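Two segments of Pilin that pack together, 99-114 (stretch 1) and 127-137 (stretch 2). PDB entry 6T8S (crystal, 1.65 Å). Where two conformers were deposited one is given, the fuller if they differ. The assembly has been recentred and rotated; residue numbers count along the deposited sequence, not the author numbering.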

ATOM      1  N   LYS A  99      12.761   4.579   6.835  1.00 20.59           N
ATOM      2  CA  LYS A  99      11.945   4.072   7.966  1.00 21.38           C
ATOM      3  C   LYS A  99      10.967   3.009   7.456  1.00 20.36           C
ATOM      4  O   LYS A  99      10.832   1.932   8.092  1.00 20.52           O
ATOM      5  CB  LYS A  99      11.176   5.195   8.666  1.00 21.90           C
ATOM      6  CG  LYS A  99      10.184   4.673   9.694  1.00 21.50           C
ATOM      7  CD  LYS A  99       9.646   5.718  10.626  1.00 22.55           C
ATOM      8  CE  LYS A  99       8.639   5.158  11.613  1.00 22.97           C
ATOM      9  NZ  LYS A  99       9.213   4.084  12.468  1.00 22.42           N
ATOM     10  N   LEU A 100      10.263   3.306   6.363  1.00 20.21           N
ATOM     11  CA  LEU A 100       9.249   2.382   5.803  1.00 21.84           C
ATOM     12  C   LEU A 100       9.923   1.027   5.534  1.00 21.22           C
ATOM     13  O   LEU A 100       9.384  -0.024   5.950  1.00 19.98           O
ATOM     14  CB  LEU A 100       8.642   3.047   4.560  1.00 22.69           C
ATOM     15  CG  LEU A 100       7.359   2.443   4.016  1.00 25.05           C
ATOM     16  CD1 LEU A 100       6.206   2.604   4.998  1.00 24.28           C
ATOM     17  CD2 LEU A 100       7.021   3.093   2.679  1.00 24.77           C
ATOM     18  N   LEU A 101      11.107   1.038   4.915  0.70 22.54           N
ATOM     19  CA  LEU A 101      11.839  -0.209   4.569  0.70 22.22           C
ATOM     20  C   LEU A 101      12.353  -0.910   5.831  0.70 22.29           C
ATOM     21  O   LEU A 101      12.289  -2.145   5.884  0.70 23.59           O
ATOM     22  CB  LEU A 101      12.980   0.125   3.607  0.70 23.10           C
ATOM     23  CG  LEU A 101      12.540   0.319   2.163  0.70 22.99           C
ATOM     24  CD1 LEU A 101      13.609   1.051   1.365  0.70 23.25           C
ATOM     25  CD2 LEU A 101      12.216  -1.027   1.528  0.70 24.57           C
ATOM     26  N   SER A 102      12.855  -0.164   6.809  1.00 21.46           N
ATOM     27  CA  SER A 102      13.337  -0.745   8.089  1.00 22.63           C
ATOM     28  C   SER A 102      12.185  -1.484   8.776  1.00 23.24           C
ATOM     29  O   SER A 102      12.424  -2.517   9.409  1.00 23.72           O
ATOM     30  CB  SER A 102      13.911   0.304   8.998  1.00 23.51           C
ATOM     31  OG  SER A 102      15.143   0.763   8.491  1.00 25.24           O
ATOM     32  N   ASP A 103      10.968  -0.953   8.665  1.00 22.46           N
ATOM     33  CA  ASP A 103       9.812  -1.466   9.439  1.00 21.94           C
ATOM     34  C   ASP A 103       9.146  -2.635   8.713  1.00 21.52           C
ATOM     35  O   ASP A 103       8.722  -3.573   9.404  1.00 22.41           O
ATOM     36  CB  ASP A 103       8.854  -0.327   9.785  1.00 21.64           C
ATOM     37  CG  ASP A 103       9.391   0.636  10.826  1.00 23.19           C
ATOM     38  OD1 ASP A 103      10.281   0.222  11.621  1.00 21.88           O
ATOM     39  OD2 ASP A 103       8.927   1.805  10.825  1.00 21.31           O
ATOM     40  N   ILE A 104       9.033  -2.582   7.383  1.00 20.05           N
ATOM     41  CA  ILE A 104       8.284  -3.568   6.561  1.00 21.24           C
ATOM     42  C   ILE A 104       9.254  -4.627   5.999  1.00 20.53           C
ATOM     43  O   ILE A 104       8.801  -5.775   5.809  1.00 20.88           O
ATOM     44  CB  ILE A 104       7.463  -2.824   5.485  1.00 22.57           C
ATOM     45  CG1 ILE A 104       6.301  -2.079   6.153  1.00 24.64           C
ATOM     46  CG2 ILE A 104       6.989  -3.746   4.366  1.00 22.26           C
ATOM     47  CD1 ILE A 104       5.514  -1.194   5.221  1.00 25.36           C
ATOM     48  N   GLY A 105      10.494  -4.240   5.708  1.00 19.11           N
ATOM     49  CA  GLY A 105      11.531  -5.135   5.165  1.00 19.78           C
ATOM     50  C   GLY A 105      11.480  -5.221   3.652  1.00 20.55           C
ATOM     51  O   GLY A 105      10.738  -4.447   3.030  1.00 20.94           O
ATOM     52  N   GLU A 106      12.264  -6.130   3.075  1.00 21.53           N
ATOM     53  CA  GLU A 106      12.537  -6.183   1.617  1.00 21.53           C
ATOM     54  C   GLU A 106      11.408  -6.876   0.837  1.00 21.66           C
ATOM     55  O   GLU A 106      10.571  -7.593   1.433  1.00 21.41           O
ATOM     56  CB  GLU A 106      13.852  -6.923   1.354  1.00 21.82           C
ATOM     57  CG  GLU A 106      13.758  -8.417   1.603  1.00 22.06           C
ATOM     58  CD  GLU A 106      14.869  -9.241   0.971  1.00 23.28           C
ATOM     59  OE1 GLU A 106      15.747  -8.647   0.297  1.00 25.39           O
ATOM     60  OE2 GLU A 106      14.892 -10.464   1.218  1.00 25.32           O
ATOM     61  N   ASN A 107      11.433  -6.695  -0.488  1.00 21.85           N
ATOM     62  CA  ASN A 107      10.578  -7.404  -1.474  1.00 23.37           C
ATOM     63  C   ASN A 107       9.094  -7.103  -1.242  1.00 22.18           C
ATOM     64  O   ASN A 107       8.259  -7.946  -1.610  1.00 22.47           O
ATOM     65  CB  ASN A 107      10.836  -8.912  -1.440  1.00 25.61           C
ATOM     66  CG  ASN A 107      12.232  -9.274  -1.889  1.00 28.36           C
ATOM     67  OD1 ASN A 107      12.863  -8.527  -2.633  1.00 29.71           O
ATOM     68  ND2 ASN A 107      12.717 -10.414  -1.431  1.00 30.90           N
ATOM     69  N   LYS A 108       8.755  -5.922  -0.718  1.00 20.62           N
ATOM     70  CA  LYS A 108       7.340  -5.545  -0.506  1.00 21.39           C
ATOM     71  C   LYS A 108       7.008  -4.200  -1.153  1.00 20.30           C
ATOM     72  O   LYS A 108       5.885  -4.101  -1.656  1.00 22.37           O
ATOM     73  CB  LYS A 108       7.025  -5.562   0.995  1.00 23.51           C
ATOM     74  CG  LYS A 108       7.140  -6.948   1.629  1.00 27.49           C
ATOM     75  CD  LYS A 108       6.082  -7.249   2.650  1.00 31.23           C
ATOM     76  CE  LYS A 108       6.269  -8.575   3.362  1.00 34.88           C
ATOM     77  NZ  LYS A 108       6.005  -9.721   2.466  1.00 38.95           N
ATOM     78  N   ILE A 109       7.898  -3.205  -1.089  1.00 19.67           N
ATOM     79  CA  ILE A 109       7.576  -1.801  -1.483  1.00 19.49           C
ATOM     80  C   ILE A 109       8.180  -1.505  -2.859  1.00 19.56           C
ATOM     81  O   ILE A 109       9.418  -1.622  -3.014  1.00 19.43           O
ATOM     82  CB  ILE A 109       8.044  -0.787  -0.421  1.00 19.23           C
ATOM     83  CG1 ILE A 109       7.624  -1.212   0.990  1.00 20.09           C
ATOM     84  CG2 ILE A 109       7.534   0.604  -0.778  1.00 20.18           C
ATOM     85  CD1 ILE A 109       8.392  -0.509   2.071  1.00 21.06           C
ATOM     86  N   TYR A 110       7.341  -1.100  -3.811  1.00 21.14           N
ATOM     87  CA  TYR A 110       7.723  -0.891  -5.236  1.00 21.57           C
ATOM     88  C   TYR A 110       7.205   0.473  -5.707  1.00 23.41           C
ATOM     89  O   TYR A 110       6.118   0.917  -5.259  1.00 22.31           O
ATOM     90  CB  TYR A 110       7.227  -2.081  -6.073  1.00 21.91           C
ATOM     91  CG  TYR A 110       7.903  -3.385  -5.726  1.00 21.81           C
ATOM     92  CD1 TYR A 110       9.077  -3.779  -6.353  1.00 22.15           C
ATOM     93  CD2 TYR A 110       7.417  -4.197  -4.711  1.00 22.80           C
ATOM     94  CE1 TYR A 110       9.720  -4.963  -6.014  1.00 24.55           C
ATOM     95  CE2 TYR A 110       8.062  -5.370  -4.341  1.00 22.94           C
ATOM     96  CZ  TYR A 110       9.211  -5.769  -5.003  1.00 24.40           C
ATOM     97  OH  TYR A 110       9.872  -6.920  -4.650  1.00 24.13           O
ATOM     98  N   THR A 111       7.970   1.126  -6.589  1.00 25.84           N
ATOM     99  CA  THR A 111       7.630   2.442  -7.196  1.00 31.53           C
ATOM    100  C   THR A 111       6.956   2.261  -8.564  1.00 33.02           C
ATOM    101  O   THR A 111       6.470   3.270  -9.107  1.00 31.97           O
ATOM    102  CB  THR A 111       8.875   3.331  -7.264  1.00 33.05           C
ATOM    103  OG1 THR A 111       9.890   2.662  -8.010  1.00 32.45           O
ATOM    104  CG2 THR A 111       9.413   3.664  -5.889  1.00 35.32           C
ATOM    105  N   SER A 112       6.917   1.044  -9.115  1.00 32.40           N
ATOM    106  CA  SER A 112       6.197   0.740 -10.383  1.00 34.85           C
ATOM    107  C   SER A 112       5.723  -0.714 -10.410  1.00 36.58           C
ATOM    108  O   SER A 112       6.341  -1.574  -9.753  1.00 33.50           O
ATOM    109  CB  SER A 112       7.066   1.033 -11.590  1.00 35.34           C
ATOM    110  OG  SER A 112       8.127   0.096 -11.671  1.00 35.86           O
ATOM    111  N   VAL A 113       4.666  -0.967 -11.174  1.00 36.01           N
ATOM    112  CA  VAL A 113       4.147  -2.326 -11.484  1.00 39.39           C
ATOM    113  C   VAL A 113       3.619  -2.297 -12.915  1.00 42.89           C
ATOM    114  O   VAL A 113       3.251  -1.202 -13.391  1.00 45.04           O
ATOM    115  CB  VAL A 113       3.040  -2.766 -10.506  1.00 42.32           C
ATOM    116  CG1 VAL A 113       3.545  -2.851  -9.074  1.00 45.10           C
ATOM    117  CG2 VAL A 113       1.817  -1.866 -10.592  1.00 43.96           C
ATOM    118  N   THR A 114       3.605  -3.458 -13.562  1.00 48.84           N
ATOM    119  CA  THR A 114       2.696  -3.794 -14.689  1.00 53.16           C
ATOM    120  C   THR A 114       1.617  -4.731 -14.120  1.00 59.61           C
ATOM    121  O   THR A 114       1.663  -4.995 -12.894  1.00 58.22           O
ATOM    122  CB  THR A 114       3.512  -4.327 -15.875  1.00 50.72           C
ATOM    123  OG1 THR A 114       4.004  -5.623 -15.537  1.00 50.04           O
ATOM    124  CG2 THR A 114       4.661  -3.408 -16.236  1.00 48.93           C
ATOM    125  N   LYS A 127      13.896   9.099  -2.976  1.00 26.81           N
ATOM    126  CA  LYS A 127      12.919  10.206  -2.819  1.00 29.18           C
ATOM    127  C   LYS A 127      11.760   9.931  -3.773  1.00 28.37           C
ATOM    128  O   LYS A 127      12.018   9.518  -4.928  1.00 28.10           O
ATOM    129  CB  LYS A 127      13.533  11.568  -3.160  1.00 33.10           C
ATOM    130  CG  LYS A 127      14.640  12.046  -2.230  1.00 40.45           C
ATOM    131  CD  LYS A 127      14.809  13.570  -2.215  1.00 44.55           C
ATOM    132  CE  LYS A 127      15.621  14.094  -1.038  1.00 49.77           C
ATOM    133  NZ  LYS A 127      15.053  13.734   0.296  1.00 49.80           N
ATOM    134  N   VAL A 128      10.533  10.140  -3.318  1.00 24.36           N
ATOM    135  CA  VAL A 128       9.323   9.998  -4.175  1.00 25.04           C
ATOM    136  C   VAL A 128       8.588  11.331  -4.159  1.00 26.11           C
ATOM    137  O   VAL A 128       8.244  11.822  -3.066  1.00 24.47           O
ATOM    138  CB  VAL A 128       8.421   8.835  -3.732  1.00 23.55           C
ATOM    139  CG1 VAL A 128       7.240   8.690  -4.665  1.00 23.37           C
ATOM    140  CG2 VAL A 128       9.181   7.511  -3.636  1.00 24.38           C
ATOM    141  N   ASP A 129       8.371  11.911  -5.337  1.00 26.92           N
ATOM    142  CA  ASP A 129       7.707  13.231  -5.478  1.00 28.28           C
ATOM    143  C   ASP A 129       6.364  13.042  -6.194  1.00 26.21           C
ATOM    144  O   ASP A 129       6.338  13.070  -7.442  1.00 25.86           O
ATOM    145  CB  ASP A 129       8.599  14.235  -6.210  1.00 31.40           C
ATOM    146  CG  ASP A 129       7.936  15.591  -6.398  1.00 34.51           C
ATOM    147  OD1 ASP A 129       6.875  15.827  -5.780  1.00 36.51           O
ATOM    148  OD2 ASP A 129       8.468  16.391  -7.195  1.00 41.19           O
ATOM    149  N   ASN A 130       5.294  12.829  -5.428  1.00 24.25           N
ATOM    150  CA  ASN A 130       3.902  12.723  -5.941  1.00 24.96           C
ATOM    151  C   ASN A 130       3.787  11.572  -6.955  1.00 25.21           C
ATOM    152  O   ASN A 130       3.298  11.817  -8.097  1.00 25.03           O
ATOM    153  CB  ASN A 130       3.435  14.040  -6.564  1.00 26.61           C
ATOM    154  CG  ASN A 130       1.933  14.108  -6.717  1.00 27.18           C
ATOM    155  OD1 ASN A 130       1.199  13.533  -5.924  1.00 26.81           O
ATOM    156  ND2 ASN A 130       1.464  14.811  -7.739  1.00 29.69           N
ATOM    157  N   LYS A 131       4.164  10.351  -6.556  1.00 22.99           N
ATOM    158  CA  LYS A 131       4.060   9.146  -7.416  1.00 23.09           C
ATOM    159  C   LYS A 131       3.275   8.050  -6.685  1.00 22.25           C
ATOM    160  O   LYS A 131       3.374   7.935  -5.449  1.00 20.70           O
ATOM    161  CB  LYS A 131       5.445   8.640  -7.822  1.00 24.65           C
ATOM    162  CG  LYS A 131       6.336   9.650  -8.532  1.00 24.74           C
ATOM    163  CD  LYS A 131       5.793  10.111  -9.871  1.00 24.62           C
ATOM    164  CE  LYS A 131       6.693  11.128 -10.549  1.00 27.57           C
ATOM    165  NZ  LYS A 131       6.056  11.690 -11.765  1.00 27.95           N
ATOM    166  N   VAL A 132       2.548   7.238  -7.441  1.00 21.35           N
ATOM    167  CA  VAL A 132       1.826   6.061  -6.895  1.00 21.35           C
ATOM    168  C   VAL A 132       2.863   5.072  -6.357  1.00 21.53           C
ATOM    169  O   VAL A 132       3.895   4.856  -7.011  1.00 22.25           O
ATOM    170  CB  VAL A 132       0.894   5.426  -7.939  1.00 22.47           C
ATOM    171  CG1 VAL A 132       0.199   4.197  -7.366  1.00 23.58           C
ATOM    172  CG2 VAL A 132      -0.130   6.436  -8.448  1.00 23.55           C
ATOM    173  N   LEU A 133       2.585   4.507  -5.181  1.00 20.09           N
ATOM    174  CA  LEU A 133       3.451   3.538  -4.471  1.00 20.44           C
ATOM    175  C   LEU A 133       2.657   2.241  -4.302  1.00 18.96           C
ATOM    176  O   LEU A 133       1.419   2.294  -4.255  1.00 19.04           O
ATOM    177  CB  LEU A 133       3.854   4.125  -3.108  1.00 20.98           C
ATOM    178  CG  LEU A 133       4.965   3.380  -2.367  1.00 20.95           C
ATOM    179  CD1 LEU A 133       6.317   3.626  -2.994  1.00 22.43           C
ATOM    180  CD2 LEU A 133       5.004   3.764  -0.893  1.00 21.18           C
ATOM    181  N   TYR A 134       3.363   1.118  -4.209  1.00 20.26           N
ATOM    182  CA  TYR A 134       2.788  -0.237  -4.134  1.00 20.13           C
ATOM    183  C   TYR A 134       3.432  -1.005  -2.975  1.00 19.12           C
ATOM    184  O   TYR A 134       4.664  -1.014  -2.880  1.00 19.34           O
ATOM    185  CB  TYR A 134       3.013  -0.941  -5.472  1.00 21.53           C
ATOM    186  CG  TYR A 134       2.397  -0.223  -6.641  1.00 22.30           C
ATOM    187  CD1 TYR A 134       1.063  -0.400  -6.972  1.00 22.37           C
ATOM    188  CD2 TYR A 134       3.143   0.677  -7.384  1.00 22.24           C
ATOM    189  CE1 TYR A 134       0.499   0.253  -8.059  1.00 22.68           C
ATOM    190  CE2 TYR A 134       2.592   1.351  -8.462  1.00 22.92           C
ATOM    191  CZ  TYR A 134       1.271   1.129  -8.805  1.00 24.08           C
ATOM    192  OH  TYR A 134       0.720   1.807  -9.861  1.00 24.29           O
ATOM    193  N   ILE A 135       2.616  -1.634  -2.123  1.00 19.32           N
ATOM    194  CA  ILE A 135       3.126  -2.507  -1.022  1.00 20.01           C
ATOM    195  C   ILE A 135       2.439  -3.872  -1.109  1.00 19.12           C
ATOM    196  O   ILE A 135       1.206  -3.953  -0.979  1.00 19.00           O
ATOM    197  CB  ILE A 135       2.974  -1.882   0.379  1.00 19.23           C
ATOM    198  CG1 ILE A 135       3.430  -0.419   0.430  1.00 20.52           C
ATOM    199  CG2 ILE A 135       3.744  -2.733   1.382  1.00 20.19           C
ATOM    200  CD1 ILE A 135       3.287   0.240   1.791  1.00 20.00           C
ATOM    201  N   VAL A 136       3.229  -4.925  -1.293  1.00 19.82           N
ATOM    202  CA  VAL A 136       2.694  -6.314  -1.339  1.00 20.68           C
ATOM    203  C   VAL A 136       2.042  -6.627   0.016  1.00 21.32           C
ATOM    204  O   VAL A 136       2.728  -6.448   1.051  1.00 21.35           O
ATOM    205  CB  VAL A 136       3.796  -7.329  -1.665  1.00 20.77           C
ATOM    206  CG1 VAL A 136       3.278  -8.754  -1.577  1.00 22.86           C
ATOM    207  CG2 VAL A 136       4.391  -7.064  -3.041  1.00 22.24           C
ATOM    208  N   LEU A 137       0.787  -7.079   0.003  1.00 21.45           N
ATOM    209  CA  LEU A 137       0.043  -7.530   1.223  1.00 23.80           C
ATOM    210  C   LEU A 137       0.140  -9.051   1.380  1.00 25.73           C
ATOM    211  O   LEU A 137       0.418  -9.521   2.508  1.00 26.44           O
ATOM    212  CB  LEU A 137      -1.428  -7.147   1.093  1.00 24.63           C
ATOM    213  CG  LEU A 137      -1.753  -5.670   1.249  1.00 26.67           C
ATOM    214  CD1 LEU A 137      -3.207  -5.412   0.877  1.00 27.51           C
ATOM    215  CD2 LEU A 137      -1.489  -5.212   2.673  1.00 27.87           C
TER
HETATM  216  O   HOH W   1       3.968   5.372  -9.622  1.00 29.77           O

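The most distinctive feature of this contact is the aromatic ring of Tyr 134, which lies beneath a methyl group: CG2 of Val 113 sits 3.7 Å from the centroid of the Tyr 134 ring, only 20° off the ring normal, and 3.5 Å from Tyr 134 CZ. This is a CH-pi contact, in which a weakly polarised C-H group meets the electron-rich face of the ring. Val 113 suits the place because its CA-to-CB bond points toward the other stretch and its short branched side chain delivers a methyl without a flexible linker. Tyrosine suits the other side because its flat ring offers a face to Val 113 and an edge to the backbone of Tyr 110 and Thr 111, so the chain from Tyr 110 to Val 113 bends around Tyr 134, which loses 105 Å² to the contact, more than any other residue.

Behind this aromatic contact is a short antiparallel ladder. Tyr 110 and Tyr 134 form a hydrogen-bonded pair: Tyr 110 N donates to Tyr 134 O at 2.8 Å, and Tyr 134 N returns a bond to Tyr 110 O at 3.0 Å, with a less linear angle of 145°. Two residues along each strand, Val 136 N donates to Lys 108 O at 2.8 Å. Between these rungs, Ile 109 and Ile 135 form a non-hydrogen-bonded pair; Ile 109 CA and Ile 135 CA are 4.5 Å apart. Their CA-H groups approach carbonyls instead, Ile 135 CA lying 3.2 Å from Lys 108 O and Ile 109 CA 3.3 Å from Tyr 134 O.

Alternation along the strands sorts the side chains. Ile 109 and Ile 135 share one face, with Ile 109 CG1 4.2 Å from Ile 135 CG2; beta-branched residues are at ease in extended backbone and present broad apolar surfaces. The helix supplies further partners for buried side chains of stretch 2: Leu 100 CD2 lies 4.2 Å from Leu 133 CD2, and Ile 104 CD1 lies 4.3 Å from Ile 135 CD1. The CA-to-CB bond of Leu 133 points sideways, yet its long side chain brings its end nearer, with Leu 133 CD1 3.9 Å from Ile 109 CG2. Gly 105, the first residue past the helix, has a positive phi, which favours glycine, and the chain then leads into the strand.

On the other face, Tyr 110 CB and Tyr 134 CB are 4.4 Å apart, while Tyr 110 CE2 reaches Val 136 CG2 at 4.2 Å. Beyond the ladder, water 1 donates to Val 132 O at 2.7 Å and weakly to Thr 111 O at 3.3 Å, linking two carbonyls that cannot bond to each other. In all, 629 Å² is buried between the stretches.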